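Long-range contacts in BmrU protein (Bacillus anthracis, PDB 3T5P), which is a putative diacylglycerol kinase that probably transfers phosphate from a nucleotide to a lipid hydroxyl and carries a bound magnesium ion: residues D225-I230 against H260-S265; V187-D192 against I266-E271; N144-G149 against L284-Q289. All coordinates share one frame; numbering follows the deposited sequence.

Contact 1 of 3, residues D225-I230 against H260-S265; sequences DGTLDI and HVKAKS. With MG (magnesium ion), chain M.
The imidazole of His260 meets the neighbouring strand by its edge: Asp229 OD1 and Ile230 O both lie near the ring plane, the carbonyl oxygen 3.1 Å from His260 CD2. The carboxylate of Asp229 is turned only 26° from that plane, and His260 NE2 donates over 2.9 Å to the anti lone pair of Asp229 OD1. The syn lone pair of the same oxygen takes Lys262 NZ in a salt bridge, so two donors grip one atom. Both side chains have a second partner, Asp252 at His260 ND1 and Asn220 O at Lys262 NZ. Asp229 OD2 accepts from a water that is itself a magnesium ligand and also donates to Asp225 OD2, and with it the carboxylate is held at both oxygens. On the other face of the sheet Ile230 CD1 rests 3.7 Å from Val261 CG1. Backbone bonds run in both directions between Leu228 and Ala263 and between Ile230 and Val261. Asp225 OD1 and Thr227 O bind magnesium at 2.0 Å each, Lys222 O and three waters completing six ligands, while Thr227 N closes an Asx turn on Asp225 OD1. Through a ligand water, the strand pair contributes Asp229 to the second shell of a loop-borne magnesium site in the YegS-type sandwich.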
loop_
_atom_site.group_PDB
_atom_site.type_symbol
_atom_site.label_atom_id
_atom_site.label_comp_id
_atom_site.label_asym_id
_atom_site.label_seq_id
_atom_site.Cartn_x
_atom_site.Cartn_y
_atom_site.Cartn_z
ATOM N N ASP A 225 8.140 15.138 31.000
ATOM C CA ASP A 225 9.277 15.780 31.663
ATOM C C ASP A 225 10.590 15.007 31.522
ATOM O O ASP A 225 11.586 15.345 32.143
ATOM C CB ASP A 225 8.958 16.002 33.153
ATOM C CG ASP A 225 8.712 14.725 33.901
ATOM O OD1 ASP A 225 8.619 13.640 33.267
ATOM O OD2 ASP A 225 8.583 14.819 35.145
ATOM N N GLY A 226 10.565 13.939 30.745
ATOM C CA GLY A 226 11.761 13.158 30.465
ATOM C C GLY A 226 12.172 12.240 31.581
ATOM O O GLY A 226 13.275 11.704 31.552
ATOM N N THR A 227 11.294 12.040 32.554
ATOM C CA THR A 227 11.631 11.207 33.716
ATOM C C THR A 227 10.412 10.482 34.319
ATOM O O THR A 227 9.261 10.962 34.225
ATOM C CB THR A 227 12.350 12.037 34.808
ATOM O OG1 THR A 227 12.879 11.168 35.812
ATOM C CG2 THR A 227 11.397 13.029 35.460
ATOM N N LEU A 228 10.686 9.321 34.920
ATOM C CA LEU A 228 9.646 8.468 35.501
ATOM C C LEU A 228 9.649 8.612 37.016
ATOM O O LEU A 228 10.667 8.963 37.599
ATOM C CB LEU A 228 9.877 6.995 35.158
ATOM C CG LEU A 228 9.641 6.547 33.723
ATOM C CD1 LEU A 228 10.328 5.233 33.487
ATOM C CD2 LEU A 228 8.160 6.446 33.399
ATOM N N ASP A 229 8.511 8.312 37.644
ATOM C CA ASP A 229 8.376 8.415 39.092
ATOM C C ASP A 229 8.292 7.052 39.762
ATOM O O ASP A 229 7.333 6.310 39.546
ATOM C CB ASP A 229 7.155 9.241 39.447
ATOM C CG ASP A 229 7.351 10.712 39.142
ATOM O OD1 ASP A 229 7.585 11.485 40.098
ATOM O OD2 ASP A 229 7.307 11.077 37.938
ATOM N N ILE A 230 9.310 6.742 40.569
ATOM C CA ILE A 230 9.313 5.553 41.399
ATOM C C ILE A 230 8.566 5.866 42.709
ATOM O O ILE A 230 8.756 6.913 43.314
ATOM C CB ILE A 230 10.737 5.086 41.740
ATOM C CG1 ILE A 230 11.542 4.807 40.472
ATOM C CG2 ILE A 230 10.684 3.820 42.579
ATOM C CD1 ILE A 230 13.013 4.648 40.720
ATOM N N HIS A 260 9.840 7.902 47.373
ATOM C CA HIS A 260 9.493 8.502 46.094
ATOM C C HIS A 260 10.678 9.210 45.458
ATOM O O HIS A 260 11.268 10.090 46.041
ATOM C CB HIS A 260 8.347 9.493 46.269
ATOM C CG HIS A 260 7.993 10.239 45.021
ATOM N ND1 HIS A 260 7.600 11.559 45.032
ATOM C CD2 HIS A 260 7.975 9.855 43.723
ATOM C CE1 HIS A 260 7.348 11.952 43.796
ATOM N NE2 HIS A 260 7.575 10.940 42.982
ATOM N N VAL A 261 11.003 8.831 44.231
ATOM C CA VAL A 261 12.111 9.455 43.519
ATOM C C VAL A 261 11.844 9.450 42.029
ATOM O O VAL A 261 11.081 8.634 41.531
ATOM C CB VAL A 261 13.429 8.736 43.861
ATOM C CG1 VAL A 261 13.534 7.400 43.132
ATOM C CG2 VAL A 261 14.620 9.644 43.605
ATOM N N LYS A 262 12.469 10.385 41.329
ATOM C CA LYS A 262 12.389 10.460 39.863
ATOM C C LYS A 262 13.631 9.846 39.230
ATOM O O LYS A 262 14.736 10.011 39.744
ATOM C CB LYS A 262 12.223 11.903 39.385
ATOM C CG LYS A 262 10.899 12.544 39.793
ATOM C CD LYS A 262 10.520 13.708 38.874
ATOM C CE LYS A 262 9.416 14.608 39.443
ATOM N NZ LYS A 262 8.145 13.916 39.791
ATOM N N ALA A 263 13.438 9.128 38.121
ATOM C CA ALA A 263 14.540 8.453 37.438
ATOM C C ALA A 263 14.229 8.168 35.976
ATOM O O ALA A 263 13.057 8.009 35.590
ATOM C CB ALA A 263 14.894 7.172 38.154
ATOM N N LYS A 264 15.300 8.105 35.178
ATOM C CA LYS A 264 15.226 7.847 33.722
ATOM C C LYS A 264 15.438 6.373 33.390
ATOM O O LYS A 264 14.783 5.825 32.512
ATOM C CB LYS A 264 16.262 8.691 32.963
ATOM C CG LYS A 264 16.155 10.190 33.209
ATOM C CD LYS A 264 16.777 11.034 32.070
ATOM C CE LYS A 264 16.748 12.547 32.389
ATOM N NZ LYS A 264 16.828 13.399 31.161
ATOM N N SER A 265 16.363 5.745 34.097
ATOM C CA SER A 265 16.776 4.368 33.796
ATOM C C SER A 265 16.717 3.527 35.063
ATOM O O SER A 265 17.452 3.756 36.017
ATOM C CB SER A 265 18.192 4.364 33.192
ATOM O OG SER A 265 18.554 3.079 32.695
HETATM MG MG MG M . 7.618 12.006 33.768
HETATM O O HOH W 1 7.355 12.662 35.896
HETATM O O HOH W 2 6.536 10.391 34.321
HETATM O O HOH W 3 7.485 11.197 31.818
#

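Contact 2 of 3, residues V187-D192 against I266-E271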
loop_
_atom_site.group_PDB
_atom_site.type_symbol
_atom_site.label_atom_id
_atom_site.label_comp_id
_atom_site.label_asym_id
_atom_site.label_seq_id
_atom_site.Cartn_x
_atom_site.Cartn_y
_atom_site.Cartn_z
ATOM N N VAL A 187 12.344 -6.043 47.436
ATOM C CA VAL A 187 12.564 -5.403 46.150
ATOM C C VAL A 187 13.914 -4.680 46.137
ATOM O O VAL A 187 14.317 -4.071 47.128
ATOM C CB VAL A 187 11.418 -4.422 45.798
ATOM C CG1 VAL A 187 11.360 -3.277 46.814
ATOM C CG2 VAL A 187 11.578 -3.893 44.382
ATOM N N LYS A 188 14.611 -4.805 45.007
ATOM C CA LYS A 188 15.857 -4.088 44.745
ATOM C C LYS A 188 15.658 -3.211 43.510
ATOM O O LYS A 188 15.427 -3.716 42.403
ATOM C CB LYS A 188 17.006 -5.076 44.522
ATOM C CG LYS A 188 18.399 -4.444 44.401
ATOM C CD LYS A 188 19.443 -5.439 43.844
ATOM C CE LYS A 188 20.733 -4.724 43.388
ATOM N NZ LYS A 188 21.892 -5.643 43.191
ATOM N N ILE A 189 15.733 -1.896 43.712
ATOM C CA ILE A 189 15.516 -0.928 42.629
ATOM C C ILE A 189 16.803 -0.164 42.333
ATOM O O ILE A 189 17.331 0.532 43.195
ATOM C CB ILE A 189 14.390 0.087 42.952
ATOM C CG1 ILE A 189 13.089 -0.633 43.315
ATOM C CG2 ILE A 189 14.152 0.994 41.769
ATOM C CD1 ILE A 189 12.009 0.276 43.865
ATOM N N THR A 190 17.306 -0.311 41.111
ATOM C CA THR A 190 18.463 0.452 40.659
ATOM C C THR A 190 17.987 1.594 39.782
ATOM O O THR A 190 17.427 1.373 38.711
ATOM C CB THR A 190 19.453 -0.407 39.868
ATOM O OG1 THR A 190 19.905 -1.483 40.696
ATOM C CG2 THR A 190 20.640 0.422 39.433
ATOM N N TYR A 191 18.226 2.817 40.247
ATOM C CA TYR A 191 17.754 4.004 39.560
ATOM C C TYR A 191 18.882 5.031 39.352
ATOM O O TYR A 191 19.429 5.598 40.314
ATOM C CB TYR A 191 16.537 4.608 40.294
ATOM C CG TYR A 191 16.792 5.109 41.697
ATOM C CD1 TYR A 191 16.956 6.465 41.953
ATOM C CD2 TYR A 191 16.860 4.233 42.769
ATOM C CE1 TYR A 191 17.190 6.936 43.237
ATOM C CE2 TYR A 191 17.091 4.698 44.065
ATOM C CZ TYR A 191 17.256 6.049 44.280
ATOM O OH TYR A 191 17.491 6.521 45.529
ATOM N N ASP A 192 19.226 5.242 38.079
ATOM C CA ASP A 192 20.236 6.228 37.667
ATOM C C ASP A 192 21.474 6.167 38.566
ATOM O O ASP A 192 21.896 7.171 39.158
ATOM C CB ASP A 192 19.636 7.642 37.666
ATOM C CG ASP A 192 18.553 7.831 36.609
ATOM O OD1 ASP A 192 18.496 7.089 35.602
ATOM O OD2 ASP A 192 17.746 8.755 36.788
ATOM N N ILE A 266 15.818 2.559 35.058
ATOM C CA ILE A 266 15.421 1.862 36.278
ATOM C C ILE A 266 15.470 0.366 36.071
ATOM O O ILE A 266 15.043 -0.123 35.027
ATOM C CB ILE A 266 13.965 2.232 36.703
ATOM C CG1 ILE A 266 13.763 3.743 36.716
ATOM C CG2 ILE A 266 13.636 1.673 38.083
ATOM C CD1 ILE A 266 12.325 4.160 36.975
ATOM N N HIS A 267 15.988 -0.349 37.068
ATOM C CA HIS A 267 15.972 -1.814 37.076
ATOM C C HIS A 267 15.359 -2.341 38.362
ATOM O O HIS A 267 15.831 -2.016 39.457
ATOM C CB HIS A 267 17.371 -2.403 36.910
ATOM C CG HIS A 267 17.361 -3.843 36.511
ATOM N ND1 HIS A 267 16.959 -4.260 35.260
ATOM C CD2 HIS A 267 17.679 -4.964 37.200
ATOM C CE1 HIS A 267 17.046 -5.577 35.190
ATOM N NE2 HIS A 267 17.481 -6.027 36.354
ATOM N N ILE A 268 14.321 -3.163 38.228
ATOM C CA ILE A 268 13.570 -3.644 39.390
ATOM C C ILE A 268 13.636 -5.168 39.526
ATOM O O ILE A 268 13.256 -5.912 38.616
ATOM C CB ILE A 268 12.103 -3.191 39.366
ATOM C CG1 ILE A 268 12.035 -1.657 39.375
ATOM C CG2 ILE A 268 11.347 -3.766 40.563
ATOM C CD1 ILE A 268 10.618 -1.105 39.397
ATOM N N GLU A 269 14.122 -5.598 40.686
ATOM C CA GLU A 269 14.347 -6.993 40.986
ATOM C C GLU A 269 13.563 -7.417 42.212
ATOM O O GLU A 269 13.545 -6.703 43.220
ATOM C CB GLU A 269 15.831 -7.233 41.265
ATOM C CG GLU A 269 16.573 -7.986 40.184
ATOM C CD GLU A 269 18.021 -8.202 40.562
ATOM O OE1 GLU A 269 18.750 -7.184 40.727
ATOM O OE2 GLU A 269 18.421 -9.385 40.697
ATOM N N THR A 270 12.956 -8.599 42.126
ATOM C CA THR A 270 12.313 -9.241 43.277
ATOM C C THR A 270 12.969 -10.596 43.569
ATOM O O THR A 270 13.713 -11.125 42.737
ATOM C CB THR A 270 10.793 -9.401 43.063
ATOM O OG1 THR A 270 10.536 -10.015 41.793
ATOM C CG2 THR A 270 10.102 -8.032 43.119
ATOM N N GLU A 271 12.710 -11.145 44.755
ATOM C CA GLU A 271 13.295 -12.447 45.148
ATOM C C GLU A 271 12.866 -13.526 44.144
ATOM O O GLU A 271 13.710 -14.213 43.565
ATOM C CB GLU A 271 12.910 -12.838 46.590
ATOM C CG GLU A 271 14.023 -13.568 47.387
ATOM C CD GLU A 271 13.958 -15.111 47.317
ATOM O OE1 GLU A 271 12.904 -15.662 46.922
ATOM O OE2 GLU A 271 14.964 -15.776 47.679
#
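Lys188 and Glu269 lie side by side and point the same way, the lysine extended with CG anti to the backbone N (chi1 -173°). Its methylene Lys188 CD runs 3.6 Å from Glu269 OE1, but the charged ends stay beyond a salt bridge, with Lys188 NZ 4.3 Å from Glu269 OE1; the ammonium instead pairs with Glu269 of the second subunit. Further along this face Thr190 CB and His267 CB sit opposite one another at 4.1 Å, and the His267 ring reaches out to hydrogen-bond His267 of the second subunit. The two strands are neighbours toward one side of the six-stranded antiparallel sheet of the YegS-type, NAD kinase-like beta sandwich, 185-191 lying next to its outermost strand 194-200, and this polar face is where a second copy of the protein docks. The opposite face turns inward. There Ile189 and Ile266 also run side by side, with CG2 of Ile189 and CG2 of Ile266 3.8 Å apart, whereas Val187 CG2 meets Ile268 CG2 at a slant. Ile230 and Val205 of the facing sheet lie against Ile266. Straight backbone bonds fix the register, among them Lys188 N to Glu269 O at 2.8 Å and Thr190 N to His267 O, also 2.8 Å.

Contact 3 of 3, residues N144-G149 against L284-Q289; sequences NFWGIG and LHTPCQ
With CG of Trp146 anti to its own backbone N (chi1 177°), the indole is swung out from strand 145-148 toward residues 284-288, and it meets Leu284, Cys288 and Thr286 in that order from CD1 round to CZ2, Cys288 SG and Thr286 CG2 lying near the ring plane. This is a side-chain contact across the inside of a beta sandwich: the backbones stay well apart, with the CA atoms of Ile148 and Thr286 9.0 Å from each other, and the indole fills the distance between an edge strand of the four-stranded sheet and the start of strand 288-300 in the six-stranded one. Val203 and Val205 of the adjoining strand, together with Ile268 of the facing sheet, also pack against the tryptophan, so the polar N-H of the ring lies in largely apolar surroundings. It is satisfied by sulfur. Trp146 NE1 donates to Cys288 SG at 3.5 Å, with an N-H...S angle of 153°, at the edge of the pyrrole ring. Leu284 approaches at about a right angle and brings its CD2 methyl to within 3.9 Å of Trp146 CD1. On the benzene side, chi1 of Thr286, 61° for OG1, places that hydroxyl between the backbone N and the carbonyl carbon and leaves CG2 anti to the carbonyl carbon, from where it reaches Trp146 CZ2 at 4.0 Å and Ile148 CD1 at 4.2 Å. The hydroxyl hydrogen-bonds to Thr270 OG1, so each branch of this small side chain has its own kind of partner. The loop that presents these groups makes a cis peptide before Pro287. Just ahead of it the His285 ring leans forward along the chain, and His285 ND1 donates in its ring plane to Thr286 O over 2.8 Å, from above the carbonyl plane.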
loop_
_atom_site.group_PDB
_atom_site.type_symbol
_atom_site.label_atom_id
_atom_site.label_comp_id
_atom_site.label_asym_id
_atom_site.label_seq_id
_atom_site.Cartn_x
_atom_site.Cartn_y
_atom_site.Cartn_z
ATOM N N ASN A 144 0.955 4.680 31.033
ATOM C CA ASN A 144 0.432 5.068 32.361
ATOM C C ASN A 144 1.354 4.656 33.493
ATOM O O ASN A 144 1.946 5.510 34.167
ATOM C CB ASN A 144 -0.961 4.496 32.631
ATOM C CG ASN A 144 -2.017 5.022 31.681
ATOM O OD1 ASN A 144 -2.115 6.227 31.458
ATOM N ND2 ASN A 144 -2.836 4.116 31.134
ATOM N N PHE A 145 1.492 3.358 33.702
ATOM C CA PHE A 145 2.225 2.876 34.862
ATOM C C PHE A 145 2.689 1.440 34.748
ATOM O O PHE A 145 2.221 0.681 33.908
ATOM C CB PHE A 145 1.330 2.953 36.103
ATOM C CG PHE A 145 0.357 1.822 36.198
ATOM C CD1 PHE A 145 0.644 0.697 36.954
ATOM C CD2 PHE A 145 -0.842 1.866 35.483
ATOM C CE1 PHE A 145 -0.256 -0.357 37.020
ATOM C CE2 PHE A 145 -1.746 0.809 35.537
ATOM C CZ PHE A 145 -1.449 -0.301 36.306
ATOM N N TRP A 146 3.594 1.115 35.658
ATOM C CA TRP A 146 4.132 -0.211 35.878
ATOM C C TRP A 146 4.009 -0.391 37.379
ATOM O O TRP A 146 4.287 0.548 38.124
ATOM C CB TRP A 146 5.596 -0.219 35.467
ATOM C CG TRP A 146 6.385 -1.486 35.678
ATOM C CD1 TRP A 146 6.808 -2.345 34.714
ATOM C CD2 TRP A 146 6.927 -1.977 36.912
ATOM N NE1 TRP A 146 7.543 -3.360 35.269
ATOM C CE2 TRP A 146 7.634 -3.159 36.617
ATOM C CE3 TRP A 146 6.862 -1.549 38.237
ATOM C CZ2 TRP A 146 8.273 -3.909 37.589
ATOM C CZ3 TRP A 146 7.501 -2.300 39.206
ATOM C CH2 TRP A 146 8.199 -3.462 38.878
ATOM N N GLY A 147 3.596 -1.567 37.829
ATOM C CA GLY A 147 3.416 -1.787 39.256
ATOM C C GLY A 147 3.393 -3.226 39.722
ATOM O O GLY A 147 2.954 -4.123 38.995
ATOM N N ILE A 148 3.899 -3.434 40.940
ATOM C CA ILE A 148 3.727 -4.704 41.657
ATOM C C ILE A 148 3.007 -4.463 42.963
ATOM O O ILE A 148 3.175 -3.413 43.581
ATOM C CB ILE A 148 5.033 -5.396 42.078
ATOM C CG1 ILE A 148 6.225 -4.977 41.229
ATOM C CG2 ILE A 148 4.839 -6.907 42.046
ATOM C CD1 ILE A 148 7.537 -5.265 41.939
ATOM N N GLY A 149 2.248 -5.466 43.389
ATOM C CA GLY A 149 1.515 -5.419 44.654
ATOM C C GLY A 149 0.112 -4.865 44.529
ATOM O O GLY A 149 -0.544 -4.602 45.534
ATOM N N LEU A 284 4.120 -9.328 31.150
ATOM C CA LEU A 284 5.347 -8.791 31.734
ATOM C C LEU A 284 5.557 -9.291 33.170
ATOM O O LEU A 284 4.598 -9.411 33.938
ATOM C CB LEU A 284 5.283 -7.255 31.727
ATOM C CG LEU A 284 6.597 -6.489 31.868
ATOM C CD1 LEU A 284 7.555 -6.868 30.750
ATOM C CD2 LEU A 284 6.315 -4.993 31.886
ATOM N N HIS A 285 6.809 -9.575 33.525
ATOM C CA HIS A 285 7.151 -9.994 34.892
ATOM C C HIS A 285 8.552 -9.541 35.266
ATOM O O HIS A 285 9.374 -9.271 34.393
ATOM C CB HIS A 285 7.018 -11.518 35.063
ATOM C CG HIS A 285 7.903 -12.321 34.151
ATOM N ND1 HIS A 285 9.256 -12.474 34.372
ATOM C CD2 HIS A 285 7.621 -13.038 33.034
ATOM C CE1 HIS A 285 9.770 -13.240 33.423
ATOM N NE2 HIS A 285 8.798 -13.598 32.601
ATOM N N THR A 286 8.814 -9.448 36.565
ATOM C CA THR A 286 10.144 -9.093 37.043
ATOM C C THR A 286 11.104 -10.242 36.761
ATOM O O THR A 286 10.672 -11.385 36.591
ATOM C CB THR A 286 10.154 -8.781 38.556
ATOM O OG1 THR A 286 9.729 -9.935 39.292
ATOM C CG2 THR A 286 9.240 -7.604 38.867
ATOM N N PRO A 287 12.411 -9.948 36.700
ATOM C CA PRO A 287 13.026 -8.629 36.816
ATOM C C PRO A 287 12.806 -7.758 35.570
ATOM O O PRO A 287 12.534 -8.274 34.481
ATOM C CB PRO A 287 14.514 -8.946 37.026
ATOM C CG PRO A 287 14.706 -10.290 36.467
ATOM C CD PRO A 287 13.416 -11.019 36.621
ATOM N N CYS A 288 12.922 -6.443 35.755
ATOM C CA CYS A 288 12.599 -5.482 34.707
ATOM C C CYS A 288 13.597 -4.357 34.547
ATOM O O CYS A 288 13.989 -3.709 35.512
ATOM C CB CYS A 288 11.237 -4.855 34.961
ATOM S SG CYS A 288 9.921 -5.686 34.135
ATOM N N GLN A 289 13.996 -4.138 33.301
ATOM C CA GLN A 289 14.671 -2.922 32.915
ATOM C C GLN A 289 13.567 -1.997 32.419
ATOM O O GLN A 289 12.844 -2.328 31.480
ATOM C CB GLN A 289 15.724 -3.182 31.826
ATOM C CG GLN A 289 16.503 -1.939 31.363
ATOM C CD GLN A 289 17.230 -1.219 32.501
ATOM O OE1 GLN A 289 17.591 -1.830 33.506
ATOM N NE2 GLN A 289 17.444 0.089 32.344
#

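Overall arrangement
The three contacts sample one beta sandwich from different depths. Contacts 1 and 2 are antiparallel strand pairings, one in each sheet, joined directly because strand 258-263 runs on into strand 265-270; Asp192 of contact 2 probably bonds to the backbone N of Lys264 and of Ser265. Contact 3 bridges the two sheets with side chains alone, and Ile268 of contact 2 packs on its Trp146. Contact 1 is only partly buried and mixes charge, water and metal on its outer side. Contacts 2 and 3 are both buried and both reach the second subunit, contact 2 chiefly through polar groups, contact 3 through the packing of Pro287 and Gln289.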